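Local coordinates for protein ORF10 (Moritella marina, PDB 6RIW) that forms the ketosynthase–chain length factor didomain of a polyunsaturated fatty acid synthase, probably catalysing condensation steps that lengthen the carrier-bound acyl chain, at residues A[204-209]-A[266-271]; A[188-193]-A[673-678]; A[233-238]-A[257-262]; A[228-233]-A[589-594]; A[777-782]-A[811-816]. One frame throughout, in Å; residues are numbered along the deposited sequence.

Interaction 1: residues A[204-209]-A[266-271]; sequences KLACDY and MVLKRQ
L268 reaches from strand 259-270 to helix 198-211 and touches it with one methyl, CD1, which meets two successive residues of the helix. CD1 lies 4.0 Å from CB of A206 and equally 4.0 Å from SG of C207, so its end rests between an alanine methyl and a thiol. In L268 the CG sits opposite the carbonyl carbon (chi1 -51°), and the outer torsion is fully extended, carrying CD1 straight out toward the helix. C207 adopts the same first rotamer, its sulfur beside the backbone N (chi1 -64°), which swings SG round to the leucine although its CB does not face the strand; its side chain lies about 8 Å from the bound magnesium ion. I4 and V6 of strand 4-12 also pack on L268, while M218 and A220 of strand 217-224 back A206. Polar groups are kept off this patch: K204 reaches forward one helical turn so that NZ pairs with D208, 2.9 Å from OD1 on its syn side, and R270 turns its guanidinium to D273 and N216. No hydrogen bond crosses; apolar packing alone joins helix and strand, held by shape and burial rather than by directed bonds.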
# COMPACT_ATOMS: atom_id res chain seq x y z
N LYS A 204 -12.19 9.70 4.76
CA LYS A 204 -12.29 11.02 4.16
C LYS A 204 -12.42 10.93 2.64
O LYS A 204 -13.27 11.59 2.04
CB LYS A 204 -11.09 11.87 4.57
CG LYS A 204 -11.05 13.26 3.94
CD LYS A 204 -12.30 14.06 4.31
CE LYS A 204 -12.35 15.43 3.60
NZ LYS A 204 -11.71 15.43 2.25
N LEU A 205 -11.59 10.11 1.98
CA LEU A 205 -11.70 10.01 0.53
C LEU A 205 -13.00 9.33 0.12
O LEU A 205 -13.54 9.62 -0.96
CB LEU A 205 -10.49 9.25 -0.04
CG LEU A 205 -9.16 9.97 0.13
CD1 LEU A 205 -8.06 9.11 -0.50
CD2 LEU A 205 -9.17 11.36 -0.50
N ALA A 206 -13.52 8.42 0.94
CA ALA A 206 -14.80 7.81 0.59
C ALA A 206 -15.93 8.83 0.69
O ALA A 206 -16.84 8.84 -0.16
CB ALA A 206 -15.08 6.60 1.49
N CYS A 207 -15.88 9.71 1.70
CA CYS A 207 -16.81 10.84 1.74
C CYS A 207 -16.70 11.70 0.49
O CYS A 207 -17.72 12.13 -0.07
CB CYS A 207 -16.56 11.72 2.98
SG CYS A 207 -16.85 10.91 4.56
N ASP A 208 -15.46 11.98 0.03
CA ASP A 208 -15.26 12.75 -1.20
C ASP A 208 -15.96 12.09 -2.39
O ASP A 208 -16.53 12.78 -3.24
CB ASP A 208 -13.78 12.87 -1.54
CG ASP A 208 -13.01 13.76 -0.58
OD1 ASP A 208 -13.63 14.49 0.23
OD2 ASP A 208 -11.75 13.72 -0.65
N TYR A 209 -15.87 10.76 -2.50
CA TYR A 209 -16.51 10.09 -3.62
C TYR A 209 -18.03 10.20 -3.53
O TYR A 209 -18.71 10.27 -4.56
CB TYR A 209 -16.06 8.63 -3.72
CG TYR A 209 -14.71 8.46 -4.44
CD1 TYR A 209 -13.66 9.32 -4.15
CD2 TYR A 209 -14.51 7.48 -5.43
CE1 TYR A 209 -12.42 9.22 -4.80
CE2 TYR A 209 -13.26 7.36 -6.09
CZ TYR A 209 -12.22 8.23 -5.75
OH TYR A 209 -10.98 8.17 -6.37
N MET A 266 -16.56 0.60 7.72
CA MET A 266 -17.76 1.40 7.91
C MET A 266 -18.50 1.57 6.59
O MET A 266 -17.88 1.59 5.52
CB MET A 266 -17.41 2.77 8.46
CG MET A 266 -17.15 2.82 9.95
SD MET A 266 -16.08 4.24 10.29
CE MET A 266 -16.64 5.32 8.98
N VAL A 267 -19.82 1.71 6.67
CA VAL A 267 -20.68 1.95 5.50
C VAL A 267 -21.16 3.40 5.57
O VAL A 267 -21.73 3.82 6.59
CB VAL A 267 -21.88 0.99 5.46
CG1 VAL A 267 -22.66 1.21 4.17
CG2 VAL A 267 -21.45 -0.44 5.60
N LEU A 268 -20.93 4.16 4.49
CA LEU A 268 -21.20 5.59 4.43
C LEU A 268 -22.23 5.93 3.36
O LEU A 268 -22.17 5.41 2.24
CB LEU A 268 -19.93 6.39 4.15
CG LEU A 268 -18.71 6.12 5.02
CD1 LEU A 268 -17.54 7.00 4.61
CD2 LEU A 268 -19.06 6.35 6.49
N LYS A 269 -23.14 6.86 3.68
CA LYS A 269 -24.06 7.41 2.69
C LYS A 269 -24.23 8.90 2.95
O LYS A 269 -24.00 9.37 4.07
CB LYS A 269 -25.45 6.71 2.75
CG LYS A 269 -25.46 5.27 2.21
CD LYS A 269 -26.77 4.55 2.57
CE LYS A 269 -27.97 5.14 1.82
NZ LYS A 269 -29.14 4.19 1.81
N ARG A 270 -24.59 9.64 1.91
CA ARG A 270 -25.01 11.03 2.12
C ARG A 270 -26.21 11.03 3.07
O ARG A 270 -27.08 10.16 2.98
CB ARG A 270 -25.34 11.70 0.78
CG ARG A 270 -24.13 11.86 -0.15
CD ARG A 270 -24.48 12.44 -1.53
NE ARG A 270 -25.39 11.55 -2.25
CZ ARG A 270 -25.01 10.64 -3.13
NH1 ARG A 270 -25.90 9.85 -3.71
NH2 ARG A 270 -23.72 10.50 -3.45
N GLN A 271 -26.23 11.97 4.01
CA GLN A 271 -27.28 11.96 5.03
C GLN A 271 -28.67 12.02 4.42
O GLN A 271 -29.59 11.35 4.89
CB GLN A 271 -27.09 13.12 6.01
CG GLN A 271 -28.00 13.00 7.25
CD GLN A 271 -28.19 14.33 7.94
OE1 GLN A 271 -27.80 15.36 7.41
NE2 GLN A 271 -28.77 14.30 9.14

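Interaction 2: residues A[188-193]-A[673-678]; sequences SHFALD and VELAEN
The F190 ring is met at its far end by L675, whose CD2 comes to 4.1 Å from CZ on an oblique line, the two side chains crossing at about a right angle. Y209 of helix 198-211 also packs on both residues, and V662 of strand 659-663 touches them too. F190 takes the crowded position, CG between backbone N and carbonyl carbon (chi1 59°), and from there the ring stands off the strand toward the helix. The second flat group is the carboxylate of E674. Its chain is extended from a CG opposite the backbone N (chi1 173°), and both oxygens arrive near S188: OG is 3.2 Å from OE2 and 3.5 Å from OE1, while CB of S188 lies 3.7 Å from OE1. The firmer polar partner of this buried carboxylate is R671, one turn back on its own helix, which forms a salt bridge to OE1. With an alanine at this position R671 would probably lose its negative mate, and a gap would open beside the S188 hydroxyl. Strand 189-193 belongs to the ketosynthase half and helix 668-682 to the chain length factor half. Since strand 189-193 runs antiparallel to strand 659-663, the contact lies where the two thiolase-fold halves join edge to edge, as the subunits of ketosynthase dimers do.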
# COMPACT_ATOMS: atom_id res chain seq x y z
N SER A 188 -16.31 2.25 -7.56
CA SER A 188 -14.85 2.36 -7.59
C SER A 188 -14.23 1.65 -6.39
O SER A 188 -14.82 1.58 -5.31
CB SER A 188 -14.40 3.82 -7.58
OG SER A 188 -15.00 4.55 -8.62
N HIS A 189 -13.00 1.16 -6.57
CA HIS A 189 -12.31 0.50 -5.47
C HIS A 189 -10.81 0.65 -5.65
O HIS A 189 -10.31 0.57 -6.78
CB HIS A 189 -12.69 -0.98 -5.33
CG HIS A 189 -12.69 -1.76 -6.61
ND1 HIS A 189 -11.62 -2.52 -7.02
CD2 HIS A 189 -13.66 -1.95 -7.54
CE1 HIS A 189 -11.91 -3.12 -8.16
NE2 HIS A 189 -13.14 -2.79 -8.50
N PHE A 190 -10.11 0.88 -4.54
CA PHE A 190 -8.66 0.84 -4.49
C PHE A 190 -8.24 0.73 -3.03
O PHE A 190 -9.04 0.89 -2.12
CB PHE A 190 -8.01 2.07 -5.17
CG PHE A 190 -8.40 3.41 -4.57
CD1 PHE A 190 -9.53 4.09 -5.01
CD2 PHE A 190 -7.59 4.02 -3.61
CE1 PHE A 190 -9.88 5.36 -4.45
CE2 PHE A 190 -7.90 5.28 -3.07
CZ PHE A 190 -9.04 5.95 -3.49
N ALA A 191 -6.97 0.38 -2.84
CA ALA A 191 -6.33 0.42 -1.53
C ALA A 191 -5.40 1.62 -1.48
O ALA A 191 -4.94 2.12 -2.51
CB ALA A 191 -5.55 -0.87 -1.26
N LEU A 192 -5.13 2.09 -0.26
CA LEU A 192 -4.18 3.19 -0.08
C LEU A 192 -3.34 2.92 1.15
O LEU A 192 -3.69 2.10 2.01
CB LEU A 192 -4.89 4.55 0.05
CG LEU A 192 -5.81 4.79 1.25
CD1 LEU A 192 -5.05 5.21 2.53
CD2 LEU A 192 -6.83 5.89 0.92
N ASP A 193 -2.22 3.64 1.25
CA ASP A 193 -1.32 3.57 2.40
C ASP A 193 -0.97 5.00 2.78
O ASP A 193 -0.38 5.73 1.97
CB ASP A 193 -0.07 2.74 2.08
CG ASP A 193 0.92 2.58 3.25
OD1 ASP A 193 0.60 2.89 4.43
OD2 ASP A 193 2.06 2.08 2.98
N VAL A 673 -5.55 8.66 -11.45
CA VAL A 673 -6.11 9.72 -12.29
C VAL A 673 -7.51 10.08 -11.82
O VAL A 673 -7.86 11.26 -11.67
CB VAL A 673 -6.09 9.27 -13.76
CG1 VAL A 673 -6.82 10.27 -14.66
CG2 VAL A 673 -4.63 9.05 -14.24
N GLU A 674 -8.34 9.06 -11.56
CA GLU A 674 -9.69 9.27 -11.04
C GLU A 674 -9.66 9.98 -9.69
O GLU A 674 -10.44 10.92 -9.45
CB GLU A 674 -10.40 7.93 -10.90
CG GLU A 674 -11.78 7.98 -10.21
CD GLU A 674 -12.47 6.59 -10.19
OE1 GLU A 674 -11.88 5.60 -9.68
OE2 GLU A 674 -13.59 6.51 -10.71
N LEU A 675 -8.76 9.57 -8.81
CA LEU A 675 -8.62 10.24 -7.51
C LEU A 675 -8.17 11.69 -7.67
O LEU A 675 -8.70 12.60 -7.00
CB LEU A 675 -7.64 9.46 -6.63
CG LEU A 675 -7.32 10.02 -5.24
CD1 LEU A 675 -8.61 10.30 -4.48
CD2 LEU A 675 -6.44 9.00 -4.48
N ALA A 676 -7.18 11.94 -8.54
CA ALA A 676 -6.72 13.32 -8.73
C ALA A 676 -7.87 14.22 -9.19
O ALA A 676 -8.05 15.33 -8.66
CB ALA A 676 -5.57 13.35 -9.74
N GLU A 677 -8.68 13.75 -10.15
CA GLU A 677 -9.88 14.50 -10.53
C GLU A 677 -10.74 14.81 -9.31
O GLU A 677 -11.19 15.94 -9.10
CB GLU A 677 -10.68 13.71 -11.56
CG GLU A 677 -11.96 14.41 -12.00
CD GLU A 677 -12.96 13.50 -12.71
OE1 GLU A 677 -13.74 12.80 -12.01
OE2 GLU A 677 -13.00 13.53 -13.97
N ASN A 678 -10.95 13.80 -8.46
CA ASN A 678 -11.82 14.01 -7.32
C ASN A 678 -11.20 14.99 -6.33
O ASN A 678 -11.92 15.78 -5.71
CB ASN A 678 -12.11 12.67 -6.65
CG ASN A 678 -13.51 12.58 -6.17
OD1 ASN A 678 -14.42 12.26 -6.95
ND2 ASN A 678 -13.71 12.87 -4.90

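Interaction 3: residues A[233-238]-A[257-262]; sequences MGFSIF and LFAGEG
F235, on helix 228-237 of the ketosynthase half, packs on L257, just ahead of strand 259-270, and on A259 at its weakly bonded start; the contact thus ties a helix of the thiolase fold to the strand that follows it in the chain, across a long connection without helix or strand. The ring is held on one face by a CH-pi contact: CD1 of L257 stands 4.1 Å from the F235 ring centroid, only 6° off the normal, so the methyl sits almost exactly over the middle. With CG beside the backbone N (chi1 -77°), the phenyl group leaves the helix toward the strand and reaches both partners, all three residues being buried. Y241 and L370, from loops, also pack on the phenyl group, and V231, one turn back on the helix, touches A259. Between the two apolar residues, F258 directs its side chain away and meets the rings of H62 and H247 instead. No hydrogen bond links the segments, so the join is purely hydrophobic. The two backbones come nearest at F235 and A259, whose CA atoms are 8.2 Å apart. There A259 comes in obliquely on the ring, its CB 3.6 Å from CE2 and 3.8 Å from CD2 of F235.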
# COMPACT_ATOMS: atom_id res chain seq x y z
N MET A 233 10.52 -6.70 13.81
CA MET A 233 11.90 -6.35 13.48
C MET A 233 12.01 -4.87 13.13
O MET A 233 12.98 -4.20 13.50
CB MET A 233 12.41 -7.22 12.32
CG MET A 233 12.64 -8.67 12.69
SD MET A 233 13.93 -8.89 13.95
CE MET A 233 13.75 -10.65 14.29
N GLY A 234 11.01 -4.33 12.43
CA GLY A 234 11.04 -2.92 12.09
C GLY A 234 10.97 -2.02 13.32
O GLY A 234 11.78 -1.11 13.50
N PHE A 235 9.99 -2.26 14.18
CA PHE A 235 9.89 -1.41 15.37
C PHE A 235 11.07 -1.63 16.31
O PHE A 235 11.41 -0.72 17.09
CB PHE A 235 8.55 -1.65 16.08
CG PHE A 235 7.39 -0.98 15.39
CD1 PHE A 235 7.42 0.39 15.12
CD2 PHE A 235 6.29 -1.71 14.98
CE1 PHE A 235 6.36 1.02 14.47
CE2 PHE A 235 5.23 -1.09 14.33
CZ PHE A 235 5.26 0.27 14.07
N SER A 236 11.72 -2.79 16.25
CA SER A 236 12.94 -2.96 17.03
C SER A 236 14.08 -2.11 16.46
O SER A 236 14.81 -1.47 17.23
CB SER A 236 13.33 -4.44 17.09
OG SER A 236 12.32 -5.15 17.77
N ILE A 237 14.25 -2.07 15.13
CA ILE A 237 15.35 -1.26 14.60
C ILE A 237 15.05 0.23 14.74
O ILE A 237 15.96 1.05 14.90
CB ILE A 237 15.70 -1.63 13.14
CG1 ILE A 237 17.00 -0.96 12.69
CG2 ILE A 237 14.62 -1.25 12.20
CD1 ILE A 237 18.25 -1.57 13.35
N PHE A 238 13.77 0.61 14.71
CA PHE A 238 13.37 1.98 15.01
C PHE A 238 13.51 2.32 16.50
O PHE A 238 13.34 3.49 16.86
CB PHE A 238 11.92 2.21 14.59
CG PHE A 238 11.68 2.11 13.10
CD1 PHE A 238 12.73 2.20 12.19
CD2 PHE A 238 10.40 1.94 12.61
CE1 PHE A 238 12.51 2.12 10.82
CE2 PHE A 238 10.16 1.86 11.23
CZ PHE A 238 11.23 1.93 10.34
N LEU A 257 5.69 2.27 22.04
CA LEU A 257 4.42 1.68 21.64
C LEU A 257 4.54 0.16 21.55
O LEU A 257 5.65 -0.40 21.48
CB LEU A 257 3.94 2.25 20.28
CG LEU A 257 4.87 2.09 19.06
CD1 LEU A 257 4.79 0.70 18.39
CD2 LEU A 257 4.54 3.16 18.03
N PHE A 258 3.39 -0.49 21.54
CA PHE A 258 3.23 -1.86 21.05
C PHE A 258 2.39 -1.80 19.78
O PHE A 258 1.43 -1.02 19.70
CB PHE A 258 2.52 -2.77 22.06
CG PHE A 258 3.24 -2.92 23.38
CD1 PHE A 258 4.63 -2.85 23.46
CD2 PHE A 258 2.52 -3.17 24.54
CE1 PHE A 258 5.29 -3.02 24.70
CE2 PHE A 258 3.16 -3.34 25.77
CZ PHE A 258 4.54 -3.25 25.85
N ALA A 259 2.75 -2.61 18.79
CA ALA A 259 2.04 -2.65 17.52
C ALA A 259 0.89 -3.66 17.59
O ALA A 259 0.71 -4.36 18.59
CB ALA A 259 3.00 -2.98 16.39
N GLY A 260 0.11 -3.76 16.52
CA GLY A 260 -1.09 -4.57 16.55
C GLY A 260 -1.59 -4.86 15.15
O GLY A 260 -1.03 -4.39 14.15
N GLU A 261 -2.66 -5.64 15.08
CA GLU A 261 -3.22 -6.08 13.81
C GLU A 261 -4.73 -6.12 13.94
O GLU A 261 -5.28 -6.04 15.05
CB GLU A 261 -2.65 -7.46 13.42
CG GLU A 261 -2.76 -8.46 14.55
CD GLU A 261 -2.24 -9.86 14.18
OE1 GLU A 261 -1.34 -9.97 13.31
OE2 GLU A 261 -2.75 -10.85 14.77
N GLY A 262 -5.41 -6.21 12.81
CA GLY A 262 -6.86 -6.32 12.79
C GLY A 262 -7.43 -5.59 11.59
O GLY A 262 -6.70 -5.25 10.66

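Interaction 4: residues A[228-233]-A[589-594]; sequences PMFVNM and HQYRGR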
# COMPACT_ATOMS: atom_id res chain seq x y z
N PRO A 228 3.98 -10.54 11.28
CA PRO A 228 4.42 -9.94 12.56
C PRO A 228 5.93 -9.92 12.75
O PRO A 228 6.44 -8.99 13.41
CB PRO A 228 3.73 -10.83 13.61
CG PRO A 228 2.49 -11.35 12.90
CD PRO A 228 2.96 -11.58 11.47
N MET A 229 6.67 -10.88 12.19
CA MET A 229 8.13 -10.83 12.32
C MET A 229 8.69 -9.63 11.58
O MET A 229 9.61 -8.96 12.07
CB MET A 229 8.77 -12.12 11.81
CG MET A 229 10.29 -12.08 11.92
SD MET A 229 11.12 -13.47 11.13
CE MET A 229 10.57 -14.78 12.21
N PHE A 230 8.14 -9.32 10.40
CA PHE A 230 8.57 -8.15 9.64
C PHE A 230 8.25 -6.87 10.39
O PHE A 230 9.08 -5.95 10.45
CB PHE A 230 7.89 -8.15 8.27
CG PHE A 230 8.43 -7.12 7.31
CD1 PHE A 230 7.90 -5.84 7.27
CD2 PHE A 230 9.44 -7.46 6.43
CE1 PHE A 230 8.40 -4.88 6.37
CE2 PHE A 230 9.95 -6.53 5.52
CZ PHE A 230 9.43 -5.23 5.50
N VAL A 231 7.06 -6.81 11.01
CA VAL A 231 6.64 -5.63 11.75
C VAL A 231 7.52 -5.42 12.98
O VAL A 231 7.97 -4.30 13.29
CB VAL A 231 5.16 -5.76 12.16
CG1 VAL A 231 4.79 -4.66 13.15
CG2 VAL A 231 4.28 -5.72 10.91
N ASN A 232 7.74 -6.49 13.73
CA ASN A 232 8.42 -6.33 15.01
C ASN A 232 9.92 -6.10 14.83
O ASN A 232 10.54 -5.39 15.63
CB ASN A 232 8.15 -7.55 15.89
CG ASN A 232 6.75 -7.53 16.50
OD1 ASN A 232 5.79 -7.01 15.90
ND2 ASN A 232 6.64 -8.06 17.71
N MET A 233 10.52 -6.70 13.81
CA MET A 233 11.90 -6.35 13.48
C MET A 233 12.01 -4.87 13.13
O MET A 233 12.98 -4.20 13.50
CB MET A 233 12.41 -7.22 12.32
CG MET A 233 12.64 -8.67 12.69
SD MET A 233 13.93 -8.89 13.95
CE MET A 233 13.75 -10.65 14.29
N HIS A 589 10.69 -9.69 0.67
CA HIS A 589 10.75 -11.03 1.26
C HIS A 589 12.18 -11.47 1.52
O HIS A 589 12.40 -12.40 2.31
CB HIS A 589 10.03 -12.04 0.35
CG HIS A 589 8.56 -11.76 0.24
ND1 HIS A 589 8.02 -11.05 -0.81
CD2 HIS A 589 7.53 -12.07 1.06
CE1 HIS A 589 6.71 -10.93 -0.63
NE2 HIS A 589 6.38 -11.56 0.49
N GLN A 590 13.16 -10.82 0.89
CA GLN A 590 14.55 -11.18 1.14
C GLN A 590 14.97 -10.87 2.56
O GLN A 590 15.90 -11.51 3.07
CB GLN A 590 15.47 -10.46 0.13
CG GLN A 590 15.25 -10.94 -1.29
CD GLN A 590 15.93 -10.05 -2.31
OE1 GLN A 590 16.82 -9.29 -1.97
NE2 GLN A 590 15.52 -10.15 -3.58
N TYR A 591 14.31 -9.92 3.23
CA TYR A 591 14.72 -9.57 4.58
C TYR A 591 14.46 -10.72 5.56
O TYR A 591 15.36 -11.13 6.31
CB TYR A 591 14.02 -8.30 5.05
CG TYR A 591 14.39 -8.00 6.46
CD1 TYR A 591 15.70 -7.67 6.79
CD2 TYR A 591 13.45 -8.08 7.48
CE1 TYR A 591 16.07 -7.44 8.12
CE2 TYR A 591 13.80 -7.84 8.80
CZ TYR A 591 15.11 -7.52 9.10
OH TYR A 591 15.46 -7.29 10.41
N ARG A 592 13.24 -11.25 5.58
CA ARG A 592 13.03 -12.47 6.38
C ARG A 592 13.80 -13.65 5.80
O ARG A 592 14.23 -14.54 6.54
CB ARG A 592 11.53 -12.80 6.48
CG ARG A 592 11.29 -14.02 7.38
CD ARG A 592 9.83 -14.27 7.72
NE ARG A 592 9.74 -15.50 8.51
CZ ARG A 592 8.73 -15.81 9.33
NH1 ARG A 592 7.72 -14.97 9.47
NH2 ARG A 592 8.75 -16.95 10.01
N GLY A 593 13.99 -13.66 4.48
CA GLY A 593 14.87 -14.66 3.88
C GLY A 593 16.23 -14.72 4.55
O GLY A 593 16.81 -15.80 4.68
N ARG A 594 16.74 -13.57 4.99
CA ARG A 594 17.97 -13.55 5.79
C ARG A 594 17.71 -13.92 7.25
O ARG A 594 18.36 -14.82 7.81
CB ARG A 594 18.61 -12.16 5.69
CG ARG A 594 19.72 -11.88 6.71
CD ARG A 594 19.91 -10.39 7.05
NE ARG A 594 20.70 -10.32 8.28
CZ ARG A 594 22.03 -10.31 8.33
NH1 ARG A 594 22.73 -10.32 7.21
NH2 ARG A 594 22.65 -10.31 9.50
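M229 and R592 both set CG opposite the backbone N (chi1 -177° in the arginine), and the two chains leave their helices to meet at about a right angle. The arginine stays stretched from CG to NE, whereas the methionine bends only at its last torsion (chi3 -68°), which folds CE over the guanidinium. The motif is a near-perpendicular helix pair: the short segments cross at 87° with axes 10.6 Å apart, joining helix 228-237 of the ketosynthase half to helix 589-595 of the chain length factor half. CE of M229 lies over the centre of one guanidinium face, 3.6 Å from CZ of R592, and SD of M229 lies against the arginine stem, 3.6 Å from NE of R592. The rim of that flat group serves polar partners instead: D227 by a salt bridge to NH1, N596 at NE and the carbonyl of M41 at NH2. A leucine in place of R592 would probably leave D227 without its positive mate and rob the M229 methyl of the flat surface beneath it. Beside this pair Y591 extends between F230 and M233. CD2 of F230 is 4.2 Å from CD2 of Y591, the side chains running aslant. M233 meets the tyrosine edge, its CB close to the ring plane, 3.8 Å from CE2 and 3.6 Å from OH of Y591.

Interaction 5: residues A[777-782]-A[811-816]; sequences KAITIA and NNAEKT
OE2 of E814, whose stem touches I779, is gripped by two donors, the backbone N of H803 and ND2 of N869, while OE1 takes the backbone N of A804. This buried carboxylate is therefore held at both oxygens and its rotation is fixed. CB of E814 points away from helix 776-790, and CG lies beside the backbone N (chi1 -71°) with the chain extended beyond it, so the charged end runs off to H803 and A804 in a loop and N869 on strand 865-870 and leaves only the methylene stem for the other helix. The touching on that other side is done by a single methyl, CD1 of I779. It lies 3.9 Å from CG of E814, 3.8 Å from the carbonyl O of A813 and 4.1 Å from CB of A813. The isoleucine reaches them with CG1 beside the backbone N (chi1 -65°) and CD1 swung fully outward. No hydrogen bond spans the two segments; the contact is apolar apart from the methyl resting against the A813 carbonyl. Next to I779, T780 turns its hydroxyl back into its own helix: OG1 donates to O of K777 at 2.8 Å, tilted 24° from the carbonyl plane, and the same oxygen also accepts from N of I781 at 2.9 Å. In the chain length factor half, I779 continues its packing along helix 808-821 on A817, L818 and L821 and also meets C877 of strand 876-884. A771 of strand 763-772 touches I781 and A782, so helix 776-790 lies against both strands with helix 808-821 at its flank.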
# COMPACT_ATOMS: atom_id res chain seq x y z
N LYS A 777 -17.36 -7.28 -22.98
CA LYS A 777 -18.52 -6.46 -22.62
C LYS A 777 -18.12 -5.35 -21.66
O LYS A 777 -18.52 -4.19 -21.83
CB LYS A 777 -19.58 -7.35 -21.99
CG LYS A 777 -20.86 -6.63 -21.62
CD LYS A 777 -21.63 -6.22 -22.88
CE LYS A 777 -23.01 -5.63 -22.53
NZ LYS A 777 -23.40 -4.52 -23.44
N ALA A 778 -17.31 -5.69 -20.64
CA ALA A 778 -16.82 -4.68 -19.70
C ALA A 778 -16.02 -3.60 -20.42
O ALA A 778 -16.14 -2.42 -20.09
CB ALA A 778 -15.98 -5.33 -18.60
N ILE A 779 -15.20 -3.99 -21.40
CA ILE A 779 -14.45 -3.01 -22.17
C ILE A 779 -15.39 -2.04 -22.89
O ILE A 779 -15.20 -0.81 -22.85
CB ILE A 779 -13.52 -3.71 -23.17
CG1 ILE A 779 -12.45 -4.51 -22.40
CG2 ILE A 779 -12.86 -2.70 -24.08
CD1 ILE A 779 -11.55 -5.34 -23.28
N THR A 780 -16.41 -2.57 -23.57
CA THR A 780 -17.30 -1.68 -24.31
C THR A 780 -18.09 -0.78 -23.37
O THR A 780 -18.34 0.39 -23.70
CB THR A 780 -18.24 -2.48 -25.22
OG1 THR A 780 -19.14 -3.25 -24.42
CG2 THR A 780 -17.45 -3.41 -26.07
N ILE A 781 -18.45 -1.27 -22.18
CA ILE A 781 -19.19 -0.45 -21.22
C ILE A 781 -18.33 0.69 -20.72
O ILE A 781 -18.77 1.85 -20.65
CB ILE A 781 -19.71 -1.30 -20.06
CG1 ILE A 781 -20.88 -2.18 -20.52
CG2 ILE A 781 -20.11 -0.40 -18.89
CD1 ILE A 781 -21.31 -3.21 -19.49
N ALA A 782 -17.08 0.38 -20.34
CA ALA A 782 -16.17 1.42 -19.88
C ALA A 782 -15.85 2.39 -21.00
O ALA A 782 -15.76 3.60 -20.77
CB ALA A 782 -14.88 0.79 -19.34
N ASN A 811 -5.69 -10.29 -23.75
CA ASN A 811 -5.51 -9.97 -25.16
C ASN A 811 -6.75 -10.35 -25.97
O ASN A 811 -7.17 -9.60 -26.86
CB ASN A 811 -4.29 -10.70 -25.72
CG ASN A 811 -3.00 -9.96 -25.46
OD1 ASN A 811 -2.90 -9.14 -24.53
ND2 ASN A 811 -1.99 -10.23 -26.26
N ASN A 812 -7.35 -11.51 -25.68
CA ASN A 812 -8.48 -11.96 -26.49
C ASN A 812 -9.71 -11.10 -26.25
O ASN A 812 -10.46 -10.82 -27.20
CB ASN A 812 -8.78 -13.44 -26.20
CG ASN A 812 -7.70 -14.37 -26.74
OD1 ASN A 812 -6.88 -13.98 -27.57
ND2 ASN A 812 -7.66 -15.58 -26.22
N ALA A 813 -9.94 -10.64 -25.02
CA ALA A 813 -11.05 -9.72 -24.79
C ALA A 813 -10.84 -8.41 -25.56
O ALA A 813 -11.79 -7.86 -26.12
CB ALA A 813 -11.25 -9.46 -23.29
N GLU A 814 -9.61 -7.92 -25.60
CA GLU A 814 -9.34 -6.69 -26.35
C GLU A 814 -9.44 -6.91 -27.86
O GLU A 814 -9.86 -6.00 -28.58
CB GLU A 814 -7.97 -6.13 -26.00
CG GLU A 814 -7.88 -5.55 -24.58
CD GLU A 814 -6.58 -4.77 -24.37
OE1 GLU A 814 -5.50 -5.39 -24.55
OE2 GLU A 814 -6.64 -3.55 -24.05
N LYS A 815 -9.04 -8.09 -28.35
CA LYS A 815 -9.17 -8.37 -29.79
C LYS A 815 -10.62 -8.36 -30.22
O LYS A 815 -10.93 -8.04 -31.38
CB LYS A 815 -8.55 -9.72 -30.13
CG LYS A 815 -7.09 -9.68 -30.49
CD LYS A 815 -6.57 -11.11 -30.72
CE LYS A 815 -7.44 -11.86 -31.72
NZ LYS A 815 -7.08 -13.31 -31.79
N THR A 816 -11.53 -8.70 -29.32
CA THR A 816 -12.95 -8.65 -29.62
C THR A 816 -13.47 -7.22 -29.53
O THR A 816 -14.06 -6.71 -30.49
CB THR A 816 -13.69 -9.60 -28.65
OG1 THR A 816 -13.27 -10.95 -28.89
CG2 THR A 816 -15.21 -9.52 -28.81

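In the fold
Interactions 1 and 2 adjoin, with centres 14 Å apart, and D208 O probably accepts a weak hydrogen bond from N678 ND2. Interactions 3 and 4 have centres 12 Å apart and share M233 on helix 228-237. Strand 259-270 serves both interactions 1 and 3, whose centres lie 30 Å apart. Along the chain, interaction 2 encloses interactions 1, 3 and 4; interaction 3 is nested within 1 and 4, which cross each other. Interaction 5 follows them all, its centre 23 Å from that of interaction 2 and 45 Å from that of interaction 3. Interactions 2 and 4 bind the ketosynthase half to the chain length factor half; 1 and 3 lie within the former, 5 within the latter.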